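Local coordinates for putative adenosine kinase (Schistosoma mansoni, PDB 3VAS), which probably catalyses the ATP-dependent phosphorylation of adenosine to AMP, as an adenosine kinase of the ribokinase (pfkB) family, and holds adenosine in this crystal, at residues F210-S215 with S232-V237; E24-G29 with A179-I184. All blocks are in the same frame, centred on the assembly; numbering follows the deposited sequence.

Both contacts join parallel neighbours in the central sheet of the ribokinase-like fold. Contact 2 pairs strand 27-40 with strand 181-185, contact 1 pairs strand 209-213 with strand 236-240, and strands 181-185 and 209-213 are themselves adjacent, so the four run on as one stepwise series. The centres lie about 13 Å apart. Cys211 N reaches Tyr182 O at 2.8 Å, a probable hydrogen bond between the two middle strands, and Asn213 ND2 probably bonds Tyr183 OH at 3.0 Å. The bound adenosine is closer to contact 2: the side chain of Tyr183 is about 8 Å from it, that of Phe212 about 11 Å.

Contact 1: F210-S215 with S232-V237; sequences FCFNLS and SYSNIV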
loop_
_atom_site.group_PDB
_atom_site.type_symbol
_atom_site.label_atom_id
_atom_site.label_comp_id
_atom_site.label_asym_id
_atom_site.label_seq_id
_atom_site.Cartn_x
_atom_site.Cartn_y
_atom_site.Cartn_z
ATOM N N PHE A 210 2.508 3.138 -13.952
ATOM C CA PHE A 210 3.132 2.803 -12.679
ATOM C C PHE A 210 2.524 3.620 -11.547
ATOM O O PHE A 210 2.591 4.847 -11.555
ATOM C CB PHE A 210 4.647 3.028 -12.739
ATOM C CG PHE A 210 5.387 2.483 -11.543
ATOM C CD1 PHE A 210 5.902 1.197 -11.561
ATOM C CD2 PHE A 210 5.557 3.254 -10.402
ATOM C CE1 PHE A 210 6.580 0.688 -10.466
ATOM C CE2 PHE A 210 6.234 2.753 -9.303
ATOM C CZ PHE A 210 6.743 1.464 -9.334
ATOM N N CYS A 211 1.949 2.932 -10.564
ATOM C CA CYS A 211 1.288 3.588 -9.440
ATOM C C CYS A 211 2.076 3.394 -8.151
ATOM O O CYS A 211 2.480 2.279 -7.821
ATOM C CB CYS A 211 -0.139 3.056 -9.278
ATOM S SG CYS A 211 -1.111 3.088 -10.814
ATOM N N PHE A 212 2.283 4.487 -7.421
ATOM C CA PHE A 212 3.178 4.494 -6.273
ATOM C C PHE A 212 2.488 5.097 -5.057
ATOM O O PHE A 212 1.784 6.101 -5.169
ATOM C CB PHE A 212 4.442 5.286 -6.626
ATOM C CG PHE A 212 5.462 5.349 -5.518
ATOM C CD1 PHE A 212 6.098 4.198 -5.073
ATOM C CD2 PHE A 212 5.803 6.562 -4.942
ATOM C CE1 PHE A 212 7.041 4.254 -4.057
ATOM C CE2 PHE A 212 6.745 6.630 -3.923
ATOM C CZ PHE A 212 7.366 5.474 -3.480
ATOM N N ASN A 213 2.678 4.477 -3.897
ATOM C CA ASN A 213 2.096 4.985 -2.657
ATOM C C ASN A 213 3.187 5.483 -1.701
ATOM O O ASN A 213 4.173 4.782 -1.464
ATOM C CB ASN A 213 1.249 3.896 -1.985
ATOM C CG ASN A 213 0.186 4.468 -1.047
ATOM O OD1 ASN A 213 0.493 5.205 -0.107
ATOM N ND2 ASN A 213 -1.076 4.132 -1.311
ATOM N N LEU A 214 3.018 6.688 -1.163
ATOM C CA LEU A 214 3.978 7.228 -0.193
ATOM C C LEU A 214 4.036 6.363 1.077
ATOM O O LEU A 214 5.061 6.311 1.761
ATOM C CB LEU A 214 3.658 8.691 0.157
ATOM C CG LEU A 214 3.690 9.736 -0.970
ATOM C CD1 LEU A 214 3.333 11.132 -0.452
ATOM C CD2 LEU A 214 5.048 9.755 -1.666
ATOM N N SER A 215 2.920 5.707 1.385
ATOM C CA SER A 215 2.856 4.639 2.391
ATOM C C SER A 215 2.985 5.038 3.871
ATOM O O SER A 215 2.168 4.618 4.689
ATOM C CB SER A 215 3.827 3.503 2.052
ATOM O OG SER A 215 3.488 2.921 0.806
ATOM N N SER A 232 9.676 9.827 -9.900
ATOM C CA SER A 232 10.106 10.202 -11.250
ATOM C C SER A 232 9.773 9.149 -12.321
ATOM O O SER A 232 9.904 9.416 -13.515
ATOM C CB SER A 232 11.594 10.609 -11.286
ATOM O OG SER A 232 12.465 9.489 -11.233
ATOM N N TYR A 233 9.328 7.967 -11.893
ATOM C CA TYR A 233 8.852 6.942 -12.827
ATOM C C TYR A 233 7.352 6.685 -12.663
ATOM O O TYR A 233 6.769 5.878 -13.390
ATOM C CB TYR A 233 9.605 5.619 -12.631
ATOM C CG TYR A 233 11.096 5.689 -12.895
ATOM C CD1 TYR A 233 11.986 6.016 -11.879
ATOM C CD2 TYR A 233 11.611 5.418 -14.156
ATOM C CE1 TYR A 233 13.348 6.079 -12.111
ATOM C CE2 TYR A 233 12.972 5.478 -14.400
ATOM C CZ TYR A 233 13.838 5.810 -13.372
ATOM O OH TYR A 233 15.194 5.875 -13.603
ATOM N N SER A 234 6.730 7.367 -11.705
ATOM C CA SER A 234 5.337 7.096 -11.367
ATOM C C SER A 234 4.372 7.954 -12.172
ATOM O O SER A 234 4.551 9.165 -12.277
ATOM C CB SER A 234 5.097 7.319 -9.875
ATOM O OG SER A 234 5.940 6.490 -9.097
ATOM N N ASN A 235 3.352 7.321 -12.740
ATOM C CA ASN A 235 2.297 8.047 -13.432
ATOM C C ASN A 235 1.223 8.513 -12.462
ATOM O O ASN A 235 0.549 9.515 -12.700
ATOM C CB ASN A 235 1.674 7.176 -14.518
ATOM C CG ASN A 235 2.708 6.589 -15.447
ATOM O OD1 ASN A 235 3.227 5.495 -15.206
ATOM N ND2 ASN A 235 3.027 7.318 -16.510
ATOM N N ILE A 236 1.065 7.772 -11.368
ATOM C CA ILE A 236 0.090 8.110 -10.334
ATOM C C ILE A 236 0.719 7.948 -8.951
ATOM O O ILE A 236 1.351 6.929 -8.668
ATOM C CB ILE A 236 -1.168 7.211 -10.420
ATOM C CG1 ILE A 236 -1.787 7.272 -11.821
ATOM C CG2 ILE A 236 -2.199 7.613 -9.369
ATOM C CD1 ILE A 236 -3.055 6.450 -11.963
ATOM N N VAL A 237 0.551 8.957 -8.098
ATOM C CA VAL A 237 1.077 8.902 -6.736
ATOM C C VAL A 237 -0.041 9.089 -5.718
ATOM O O VAL A 237 -0.803 10.056 -5.793
ATOM C CB VAL A 237 2.167 9.975 -6.493
ATOM C CG1 VAL A 237 2.688 9.897 -5.064
ATOM C CG2 VAL A 237 3.310 9.819 -7.487
#
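Phe210 lays the edge of its ring against Ser234, with CD2 3.5 Å from OG and that oxygen near the ring plane. The two residues stand where parallel strands 209-213 and 236-240 of the ribokinase-like sheet begin to pair, the second strand being reached from the first through helices 217-222 and 224-231. Ser234 OG also sits 3.1 Å from Phe212 CB, so the hydroxyl touches both phenylalanines, which lie on the same side of their strand; its hydrogen bond goes to Met230 O in helix 224-231. Both rings leave the backbone the same way, CG anti to N (chi1 -170° in Phe210, -179° in Phe212), and both pack on Met230 of that helix.

Asn235 makes the pairing just ahead of the first regular bridge. Its OD1 receives the N-H of Phe210 at 2.8 Å in an almost straight bond, the donor tilted from the amide plane, while its own backbone N gives to Phe210 O. Phe210 is thereby gripped at both its N and its O. Ile236 N adds a weak bond to the same carbonyl oxygen, and Phe212 N continues the ladder to Ile236 O.

On the face opposite Phe212 and Val237, Cys211 stands beside Ile236, SG 4.0 Å from CD1. Past the last bridge Leu214 swings its CD2 obliquely across Val237, 4.1 Å from CG1. The strand then closes in an Asx turn, Asn213 OD1 accepting from Ser215 N at 2.9 Å on a lone pair in the carbonyl plane.

Contact 2: E24-G29 with A179-I184; sequences EGYVFG and AQVYYI
With CG anti to its backbone N (chi1 -165°), Tyr26 turns its ring so that one face meets Gln180, whose own CG lies anti to the carbonyl carbon (chi1 -63°). Gln180 CB sits over that face of the phenol, 3.8 Å from the ring centroid in a CH-pi contact, and CG lies closest to CE1. Val181 CG2 comes obliquely to the ring at CE2 of Tyr26, 3.6 Å away. Tyr26 O accepts two N-H groups, from Gln180 N at 2.8 Å and from Val181 N at 3.1 Å. From there the strands run parallel, Phe28 N giving to Val181 O and Tyr183 N to Phe28 O.

Val27 and Val181 lie side by side on one face of the sheet. On the other, Phe28 CB touches both Ala179 CB, at 3.6 Å, and Tyr182 CD1, and Phe28 CD2 meets the edge of the tyrosine ring in its plane. Tyr182 OH bonds Val176 O and Lys208 NZ.

Helix 189-205 packs on the Phe28 and Tyr182 side, while Ile331 touches both valines; strands 101-107 and 209-213 flank the pair within the sheet.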
loop_
_atom_site.group_PDB
_atom_site.type_symbol
_atom_site.label_atom_id
_atom_site.label_comp_id
_atom_site.label_asym_id
_atom_site.label_seq_id
_atom_site.Cartn_x
_atom_site.Cartn_y
_atom_site.Cartn_z
ATOM N N GLU A 24 -5.271 -11.213 -18.837
ATOM C CA GLU A 24 -4.723 -11.829 -17.628
ATOM C C GLU A 24 -3.356 -11.237 -17.295
ATOM O O GLU A 24 -2.574 -10.912 -18.190
ATOM C CB GLU A 24 -4.622 -13.350 -17.775
ATOM C CG GLU A 24 -5.966 -14.065 -17.813
ATOM C CD GLU A 24 -5.826 -15.578 -17.750
ATOM O OE1 GLU A 24 -4.678 -16.073 -17.666
ATOM O OE2 GLU A 24 -6.866 -16.270 -17.782
ATOM N N GLY A 25 -3.079 -11.086 -16.004
ATOM C CA GLY A 25 -1.839 -10.474 -15.566
ATOM C C GLY A 25 -1.681 -9.037 -16.030
ATOM O O GLY A 25 -0.568 -8.549 -16.200
ATOM N N TYR A 26 -2.803 -8.358 -16.241
ATOM C CA TYR A 26 -2.804 -6.956 -16.644
ATOM C C TYR A 26 -2.191 -6.070 -15.554
ATOM O O TYR A 26 -1.534 -5.072 -15.850
ATOM C CB TYR A 26 -4.236 -6.509 -16.929
ATOM C CG TYR A 26 -4.351 -5.217 -17.694
ATOM C CD1 TYR A 26 -4.290 -5.205 -19.082
ATOM C CD2 TYR A 26 -4.537 -4.008 -17.033
ATOM C CE1 TYR A 26 -4.402 -4.024 -19.790
ATOM C CE2 TYR A 26 -4.652 -2.824 -17.734
ATOM C CZ TYR A 26 -4.581 -2.838 -19.110
ATOM O OH TYR A 26 -4.694 -1.660 -19.811
ATOM N N VAL A 27 -2.417 -6.455 -14.297
ATOM C CA VAL A 27 -1.953 -5.705 -13.134
ATOM C C VAL A 27 -0.924 -6.514 -12.351
ATOM O O VAL A 27 -1.171 -7.665 -11.995
ATOM C CB VAL A 27 -3.122 -5.364 -12.180
ATOM C CG1 VAL A 27 -2.607 -4.676 -10.924
ATOM C CG2 VAL A 27 -4.159 -4.499 -12.887
ATOM N N PHE A 28 0.226 -5.905 -12.083
ATOM C CA PHE A 28 1.298 -6.568 -11.345
ATOM C C PHE A 28 1.657 -5.788 -10.089
ATOM O O PHE A 28 1.827 -4.571 -10.134
ATOM C CB PHE A 28 2.546 -6.721 -12.226
ATOM C CG PHE A 28 3.726 -7.343 -11.515
ATOM C CD1 PHE A 28 3.960 -8.706 -11.598
ATOM C CD2 PHE A 28 4.604 -6.560 -10.773
ATOM C CE1 PHE A 28 5.038 -9.282 -10.946
ATOM C CE2 PHE A 28 5.679 -7.128 -10.120
ATOM C CZ PHE A 28 5.900 -8.490 -10.207
ATOM N N GLY A 29 1.787 -6.495 -8.973
ATOM C CA GLY A 29 2.312 -5.899 -7.759
ATOM C C GLY A 29 3.482 -6.696 -7.211
ATOM O O GLY A 29 3.551 -7.913 -7.392
ATOM N N ALA A 179 2.254 -7.281 -17.876
ATOM C CA ALA A 179 1.455 -6.285 -17.160
ATOM C C ALA A 179 1.461 -4.940 -17.874
ATOM O O ALA A 179 2.446 -4.569 -18.509
ATOM C CB ALA A 179 1.944 -6.126 -15.731
ATOM N N GLN A 180 0.353 -4.216 -17.772
ATOM C CA GLN A 180 0.264 -2.872 -18.339
ATOM C C GLN A 180 0.169 -1.864 -17.210
ATOM O O GLN A 180 0.340 -0.660 -17.415
ATOM C CB GLN A 180 -0.949 -2.752 -19.263
ATOM C CG GLN A 180 -0.890 -3.673 -20.472
ATOM C CD GLN A 180 0.330 -3.414 -21.334
ATOM O OE1 GLN A 180 1.027 -4.344 -21.744
ATOM N NE2 GLN A 180 0.596 -2.142 -21.616
ATOM N N VAL A 181 -0.103 -2.379 -16.013
ATOM C CA VAL A 181 -0.295 -1.557 -14.822
ATOM C C VAL A 181 0.483 -2.130 -13.642
ATOM O O VAL A 181 0.426 -3.331 -13.380
ATOM C CB VAL A 181 -1.788 -1.481 -14.434
ATOM C CG1 VAL A 181 -1.971 -0.694 -13.140
ATOM C CG2 VAL A 181 -2.606 -0.865 -15.567
ATOM N N TYR A 182 1.211 -1.272 -12.934
ATOM C CA TYR A 182 1.931 -1.695 -11.736
ATOM C C TYR A 182 1.482 -0.920 -10.505
ATOM O O TYR A 182 1.183 0.274 -10.579
ATOM C CB TYR A 182 3.441 -1.540 -11.921
ATOM C CG TYR A 182 3.965 -2.179 -13.183
ATOM C CD1 TYR A 182 4.229 -3.541 -13.236
ATOM C CD2 TYR A 182 4.186 -1.425 -14.323
ATOM C CE1 TYR A 182 4.703 -4.132 -14.390
ATOM C CE2 TYR A 182 4.657 -2.007 -15.484
ATOM C CZ TYR A 182 4.915 -3.360 -15.512
ATOM O OH TYR A 182 5.386 -3.943 -16.667
ATOM N N TYR A 183 1.414 -1.617 -9.377
ATOM C CA TYR A 183 1.222 -0.966 -8.094
ATOM C C TYR A 183 2.293 -1.441 -7.122
ATOM O O TYR A 183 2.354 -2.627 -6.796
ATOM C CB TYR A 183 -0.165 -1.257 -7.512
ATOM C CG TYR A 183 -0.404 -0.539 -6.199
ATOM C CD1 TYR A 183 -0.828 0.790 -6.175
ATOM C CD2 TYR A 183 -0.180 -1.175 -4.983
ATOM C CE1 TYR A 183 -1.035 1.459 -4.976
ATOM C CE2 TYR A 183 -0.378 -0.514 -3.779
ATOM C CZ TYR A 183 -0.809 0.799 -3.781
ATOM O OH TYR A 183 -1.016 1.448 -2.583
ATOM N N ILE A 184 3.143 -0.522 -6.674
ATOM C CA ILE A 184 4.105 -0.828 -5.622
ATOM C C ILE A 184 4.083 0.254 -4.541
ATOM O O ILE A 184 4.243 1.443 -4.830
ATOM C CB ILE A 184 5.545 -0.960 -6.159
ATOM C CG1 ILE A 184 5.601 -1.869 -7.390
ATOM C CG2 ILE A 184 6.470 -1.495 -5.069
ATOM C CD1 ILE A 184 6.989 -1.971 -7.997
#